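Side-chain contacts in sugar ABC transporter (Agrobacterium radiobacter, PDB 4RXT), which probably serves as the carbohydrate-binding component of an ABC-type sugar importer and holds alpha-L-arabinopyranose in the cleft between its two lobes: residues K231-L236 with A242-Q247; G276-T281 with P288-L293. All coordinates share one frame; numbering follows the deposited sequence.

Interaction 1. Residues K231-L236 with A242-Q247. With ARA (alpha-L-arabinopyranose), chain B.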
loop_
_atom_site.group_PDB
_atom_site.type_symbol
_atom_site.label_atom_id
_atom_site.label_comp_id
_atom_site.label_asym_id
_atom_site.label_seq_id
_atom_site.Cartn_x
_atom_site.Cartn_y
_atom_site.Cartn_z
ATOM N N LYS A 231 4.721 5.923 14.100
ATOM C CA LYS A 231 4.739 7.337 13.792
ATOM C C LYS A 231 3.366 7.828 13.310
ATOM O O LYS A 231 2.857 8.857 13.799
ATOM C CB LYS A 231 5.802 7.604 12.753
ATOM C CG LYS A 231 5.872 9.041 12.310
ATOM C CD LYS A 231 7.203 9.311 11.605
ATOM C CE LYS A 231 7.003 9.861 10.219
ATOM N NZ LYS A 231 8.159 9.434 9.386
ATOM N N THR A 232 2.809 7.135 12.306
ATOM C CA THR A 232 1.525 7.582 11.743
ATOM C C THR A 232 0.371 7.428 12.743
ATOM O O THR A 232 -0.563 8.241 12.742
ATOM C CB THR A 232 1.189 6.905 10.440
ATOM O OG1 THR A 232 1.215 5.485 10.596
ATOM C CG2 THR A 232 2.156 7.398 9.375
ATOM N N LEU A 233 0.428 6.392 13.582
ATOM C CA LEU A 233 -0.586 6.232 14.628
ATOM C C LEU A 233 -0.447 7.352 15.665
ATOM O O LEU A 233 -1.442 7.872 16.153
ATOM C CB LEU A 233 -0.520 4.852 15.259
ATOM C CG LEU A 233 -0.993 3.717 14.341
ATOM C CD1 LEU A 233 -0.732 2.364 15.011
ATOM C CD2 LEU A 233 -2.462 3.818 13.927
ATOM N N GLY A 234 0.783 7.776 15.939
ATOM C CA GLY A 234 1.020 8.952 16.795
ATOM C C GLY A 234 0.391 10.216 16.218
ATOM O O GLY A 234 -0.246 11.005 16.926
ATOM N N PHE A 235 0.517 10.372 14.900
ATOM C CA PHE A 235 -0.056 11.535 14.206
ATOM C C PHE A 235 -1.590 11.474 14.202
ATOM O O PHE A 235 -2.261 12.509 14.272
ATOM C CB PHE A 235 0.421 11.595 12.734
ATOM C CG PHE A 235 1.911 11.892 12.561
ATOM C CD1 PHE A 235 2.613 12.660 13.493
ATOM C CD2 PHE A 235 2.573 11.425 11.475
ATOM C CE1 PHE A 235 3.965 12.913 13.343
ATOM C CE2 PHE A 235 3.904 11.692 11.288
ATOM C CZ PHE A 235 4.619 12.437 12.209
ATOM N N LEU A 236 -2.145 10.269 14.110
ATOM C CA LEU A 236 -3.605 10.121 14.192
ATOM C C LEU A 236 -4.142 10.591 15.567
ATOM O O LEU A 236 -5.113 11.328 15.693
ATOM C CB LEU A 236 -3.987 8.676 13.909
ATOM C CG LEU A 236 -5.483 8.431 13.731
ATOM C CD1 LEU A 236 -5.970 9.163 12.494
ATOM C CD2 LEU A 236 -5.780 6.950 13.580
ATOM N N ALA A 242 -5.737 13.007 9.965
ATOM C CA ALA A 242 -7.162 12.914 10.235
ATOM C C ALA A 242 -7.715 11.501 10.094
ATOM O O ALA A 242 -8.726 11.127 10.732
ATOM C CB ALA A 242 -7.931 13.865 9.325
ATOM N N GLY A 243 -7.078 10.719 9.230
ATOM C CA GLY A 243 -7.522 9.358 8.971
ATOM C C GLY A 243 -6.460 8.588 8.259
ATOM O O GLY A 243 -5.667 9.188 7.532
ATOM N N LEU A 244 -6.486 7.264 8.449
ATOM C CA LEU A 244 -5.613 6.339 7.738
ATOM C C LEU A 244 -6.429 5.210 7.187
ATOM O O LEU A 244 -7.159 4.538 7.946
ATOM C CB LEU A 244 -4.584 5.716 8.690
ATOM C CG LEU A 244 -3.554 6.685 9.278
ATOM C CD1 LEU A 244 -2.833 6.058 10.465
ATOM C CD2 LEU A 244 -2.547 7.175 8.236
ATOM N N VAL A 245 -6.310 4.973 5.864
ATOM C CA VAL A 245 -6.926 3.767 5.269
ATOM C C VAL A 245 -5.987 2.594 5.497
ATOM O O VAL A 245 -4.882 2.568 4.975
ATOM C CB VAL A 245 -7.242 3.916 3.783
ATOM C CG1 VAL A 245 -7.975 2.675 3.259
ATOM C CG2 VAL A 245 -8.085 5.177 3.526
ATOM N N VAL A 246 -6.462 1.617 6.261
ATOM C CA VAL A 246 -5.628 0.504 6.717
ATOM C C VAL A 246 -6.022 -0.772 5.961
ATOM O O VAL A 246 -7.199 -1.036 5.724
ATOM C CB VAL A 246 -5.731 0.314 8.249
ATOM C CG1 VAL A 246 -4.962 -0.910 8.773
ATOM C CG2 VAL A 246 -5.201 1.572 8.921
ATOM N N GLN A 247 -4.992 -1.482 5.513
ATOM C CA GLN A 247 -5.108 -2.702 4.745
ATOM C C GLN A 247 -4.827 -3.899 5.644
ATOM O O GLN A 247 -4.706 -3.740 6.851
ATOM C CB GLN A 247 -4.060 -2.647 3.633
ATOM C CG GLN A 247 -4.136 -1.440 2.710
ATOM C CD GLN A 247 -3.117 -1.548 1.595
ATOM O OE1 GLN A 247 -3.336 -2.217 0.564
ATOM N NE2 GLN A 247 -1.962 -0.929 1.805
HETATM C C1 ARA B . 1.444 0.251 0.867
HETATM C C2 ARA B . 1.032 -0.168 -0.558
HETATM C C3 ARA B . 2.249 -0.696 -1.298
HETATM C C4 ARA B . 3.425 0.294 -1.234
HETATM C C5 ARA B . 3.211 1.325 -0.207
HETATM O O1 ARA B . 0.350 1.151 1.001
HETATM O O2 ARA B . 0.038 -1.209 -0.517
HETATM O O3 ARA B . 1.846 -1.042 -2.634
HETATM O O4 ARA B . 3.524 1.120 -2.397
HETATM O O5 ARA B . 2.723 0.843 1.056
#
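L244 on strand 243-246 packs against T232, L233 and L236 on the inner side of helix 230-238. Strand 222-226, this helix and strand 243-246 form a beta-alpha-beta unit in one lobe of the periplasmic binding protein fold. Helix and strand run roughly opposite ways, at 138° between their directions. L244 can be followed outward. Its CB leaves the strand toward the helix. At CG the chain forks, and CD1 is the branch that carries on, anti to CA (chi2 165°). That extension brings L244 CD1 to the helix backbone, 3.9 Å from T232 O. L244 CD1 also touches T232 OG1 at 4.1 Å, crossing that side chain at a slant, and meets L233 CD2, also at 4.1 Å. T232 O is already the acceptor of the helical bond from L236 N, and T232 OG1 has a hydrogen-bond partner just outside the two segments. The methyl therefore packs on polar atoms that have partners. L236 closes the end near the turn. Its CG lies anti to the backbone N, and L236 CD1 rests on the peptide link between A242 and G243, 3.8 Å from G243 N. The other branch, L236 CD2, looks toward L244 CD1 at 4.4 Å. L236 also touches V280 on the next strand. The contact is buried and made by leucine methyls, some on backbone and hydroxyl atoms. Its strand leads straight to the sugar site, where Q247 follows V246. The Q247 amide is gripped at both ends: OE1 pairs with T107 OG1, and NE2 bonds to both D227 OD1 and the sugar. This fixes which way round the amide lies. Q247 NE2 donates to O2 of arabinopyranose over 3.1 Å, with a nearly straight N-H...O angle of 170°.

Interaction 2. Residues G276-T281 with P288-L293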
loop_
_atom_site.group_PDB
_atom_site.type_symbol
_atom_site.label_atom_id
_atom_site.label_comp_id
_atom_site.label_asym_id
_atom_site.label_seq_id
_atom_site.Cartn_x
_atom_site.Cartn_y
_atom_site.Cartn_z
ATOM N N GLY A 276 -9.537 -6.378 2.007
ATOM C CA GLY A 276 -10.262 -5.351 2.734
ATOM C C GLY A 276 -9.498 -4.072 3.039
ATOM O O GLY A 276 -8.259 -4.033 3.114
ATOM N N ALA A 277 -10.280 -3.018 3.226
ATOM C CA ALA A 277 -9.776 -1.694 3.617
ATOM C C ALA A 277 -10.710 -1.057 4.620
ATOM O O ALA A 277 -11.922 -1.176 4.511
ATOM C CB ALA A 277 -9.657 -0.789 2.404
ATOM N N ASN A 278 -10.138 -0.364 5.602
ATOM C CA ASN A 278 -10.911 0.368 6.600
ATOM C C ASN A 278 -10.309 1.733 6.879
ATOM O O ASN A 278 -9.090 1.845 7.151
ATOM C CB ASN A 278 -10.998 -0.403 7.937
ATOM C CG ASN A 278 -11.849 -1.674 7.828
ATOM O OD1 ASN A 278 -13.072 -1.656 8.037
ATOM N ND2 ASN A 278 -11.205 -2.779 7.472
ATOM N N LEU A 279 -11.161 2.754 6.807
ATOM C CA LEU A 279 -10.769 4.092 7.251
ATOM C C LEU A 279 -10.729 4.128 8.775
ATOM O O LEU A 279 -11.732 3.956 9.454
ATOM C CB LEU A 279 -11.714 5.151 6.704
ATOM C CG LEU A 279 -11.297 6.579 7.079
ATOM C CD1 LEU A 279 -9.971 6.996 6.445
ATOM C CD2 LEU A 279 -12.413 7.556 6.781
ATOM N N VAL A 280 -9.533 4.419 9.264
ATOM C CA VAL A 280 -9.285 4.468 10.701
ATOM C C VAL A 280 -9.108 5.904 11.123
ATOM O O VAL A 280 -8.313 6.639 10.522
ATOM C CB VAL A 280 -8.048 3.642 11.056
ATOM C CG1 VAL A 280 -7.727 3.749 12.556
ATOM C CG2 VAL A 280 -8.269 2.199 10.657
ATOM N N THR A 281 -9.847 6.285 12.182
ATOM C CA THR A 281 -9.793 7.620 12.753
ATOM C C THR A 281 -9.648 7.502 14.260
ATOM O O THR A 281 -9.688 6.407 14.799
ATOM C CB THR A 281 -11.073 8.404 12.470
ATOM O OG1 THR A 281 -12.151 7.791 13.189
ATOM C CG2 THR A 281 -11.334 8.486 10.973
ATOM N N PRO A 288 -12.485 -3.248 18.147
ATOM C CA PRO A 288 -11.689 -4.479 18.174
ATOM C C PRO A 288 -11.162 -4.987 16.792
ATOM O O PRO A 288 -10.022 -5.456 16.706
ATOM C CB PRO A 288 -12.615 -5.488 18.847
ATOM C CG PRO A 288 -13.562 -4.650 19.684
ATOM C CD PRO A 288 -13.765 -3.398 18.862
ATOM N N LYS A 289 -11.968 -4.885 15.723
ATOM C CA LYS A 289 -11.471 -5.323 14.409
ATOM C C LYS A 289 -10.263 -4.489 13.972
ATOM O O LYS A 289 -9.310 -4.982 13.374
ATOM C CB LYS A 289 -12.566 -5.236 13.342
ATOM C CG LYS A 289 -12.154 -5.715 11.953
ATOM C CD LYS A 289 -13.353 -5.687 10.989
ATOM C CE LYS A 289 -12.982 -6.150 9.569
ATOM N NZ LYS A 289 -13.932 -5.639 8.530
ATOM N N ILE A 290 -10.341 -3.201 14.280
ATOM C CA ILE A 290 -9.313 -2.225 13.880
ATOM C C ILE A 290 -8.049 -2.414 14.700
ATOM O O ILE A 290 -6.949 -2.401 14.160
ATOM C CB ILE A 290 -9.870 -0.781 13.922
ATOM C CG1 ILE A 290 -11.049 -0.632 12.960
ATOM C CG2 ILE A 290 -8.790 0.264 13.688
ATOM C CD1 ILE A 290 -10.690 -0.909 11.524
ATOM N N GLU A 291 -8.199 -2.602 15.998
ATOM C CA GLU A 291 -7.078 -2.833 16.841
ATOM C C GLU A 291 -6.309 -4.020 16.417
ATOM O O GLU A 291 -5.121 -4.007 16.435
ATOM C CB GLU A 291 -7.579 -3.110 18.256
ATOM C CG GLU A 291 -7.566 -1.941 19.189
ATOM C CD GLU A 291 -8.431 -2.134 20.449
ATOM O OE1 GLU A 291 -9.192 -3.120 20.578
ATOM O OE2 GLU A 291 -8.406 -1.197 21.256
ATOM N N ALA A 292 -7.002 -5.052 15.978
ATOM C CA ALA A 292 -6.258 -6.232 15.534
ATOM C C ALA A 292 -5.415 -5.955 14.260
ATOM O O ALA A 292 -4.376 -6.569 14.057
ATOM C CB ALA A 292 -7.196 -7.414 15.346
ATOM N N LEU A 293 -5.887 -5.039 13.409
ATOM C CA LEU A 293 -5.182 -4.610 12.182
ATOM C C LEU A 293 -4.033 -3.604 12.385
ATOM O O LEU A 293 -3.067 -3.610 11.618
ATOM C CB LEU A 293 -6.177 -4.035 11.191
ATOM C CG LEU A 293 -7.078 -5.085 10.536
ATOM C CD1 LEU A 293 -8.377 -4.483 9.958
ATOM C CD2 LEU A 293 -6.301 -5.874 9.474
HETATM O O HOH W 1 -12.142 -5.617 6.302
#
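The side-chain amide of N278 is the flat group here, and the CD1 methyl of I290 lies above its plane. I290 CD1 sits 3.9 Å from N278 CG and is displaced toward N278 CB, which it approaches to 3.6 Å. L293 CD1 lies on the same side of the plane but outside the rim, past the nitrogen, 4.1 Å from N278 ND2. K289 comes in past the far end of the amide. Its chain is fully extended, with CG anti to the backbone N (chi1 -178°), and carries K289 NZ to 4.1 Å from both N278 OD1 and N278 ND2. That is too long for a direct bond. A water fills the role: N278 ND2 donates to it over 3.2 Å, and K289 NZ donates to it over 2.9 Å. Deeper in, the V280 and I290 side chains run alongside with opposite headings. V280 CG2 meets I290 CG2 at 3.6 Å, and V280 CG1 packs beside it. These contacts lay the C-terminal helix 288-294 across strand 278-280, the antiparallel last strand of the mixed sheet, at 88°. The chemistry is graded. Buried methyls hold the inner part, while the outer part relies on a water that accepts from both sides, so N278 and K289 are coupled there through a water and not by a direct hydrogen bond.

In the fold
Both interactions lay a helix on the same face of one mixed sheet, on the adjoining strands 243-246 and 278-280. L244 O and V246 N pair with V280 N and N278 O, so the two strands are joined by backbone bonds, and V246 CG2 packs on V280 CG2 between the two helices. Interaction 1 belongs to the core: it is buried and rests on leucine methyls. Interaction 2 is only partly buried and grades from methyl packing into a water-bridged polar rim. The chain of interaction 1 runs on to Q247, which binds the sugar. In interaction 2 the L293 side chain is about 13 Å from the sugar.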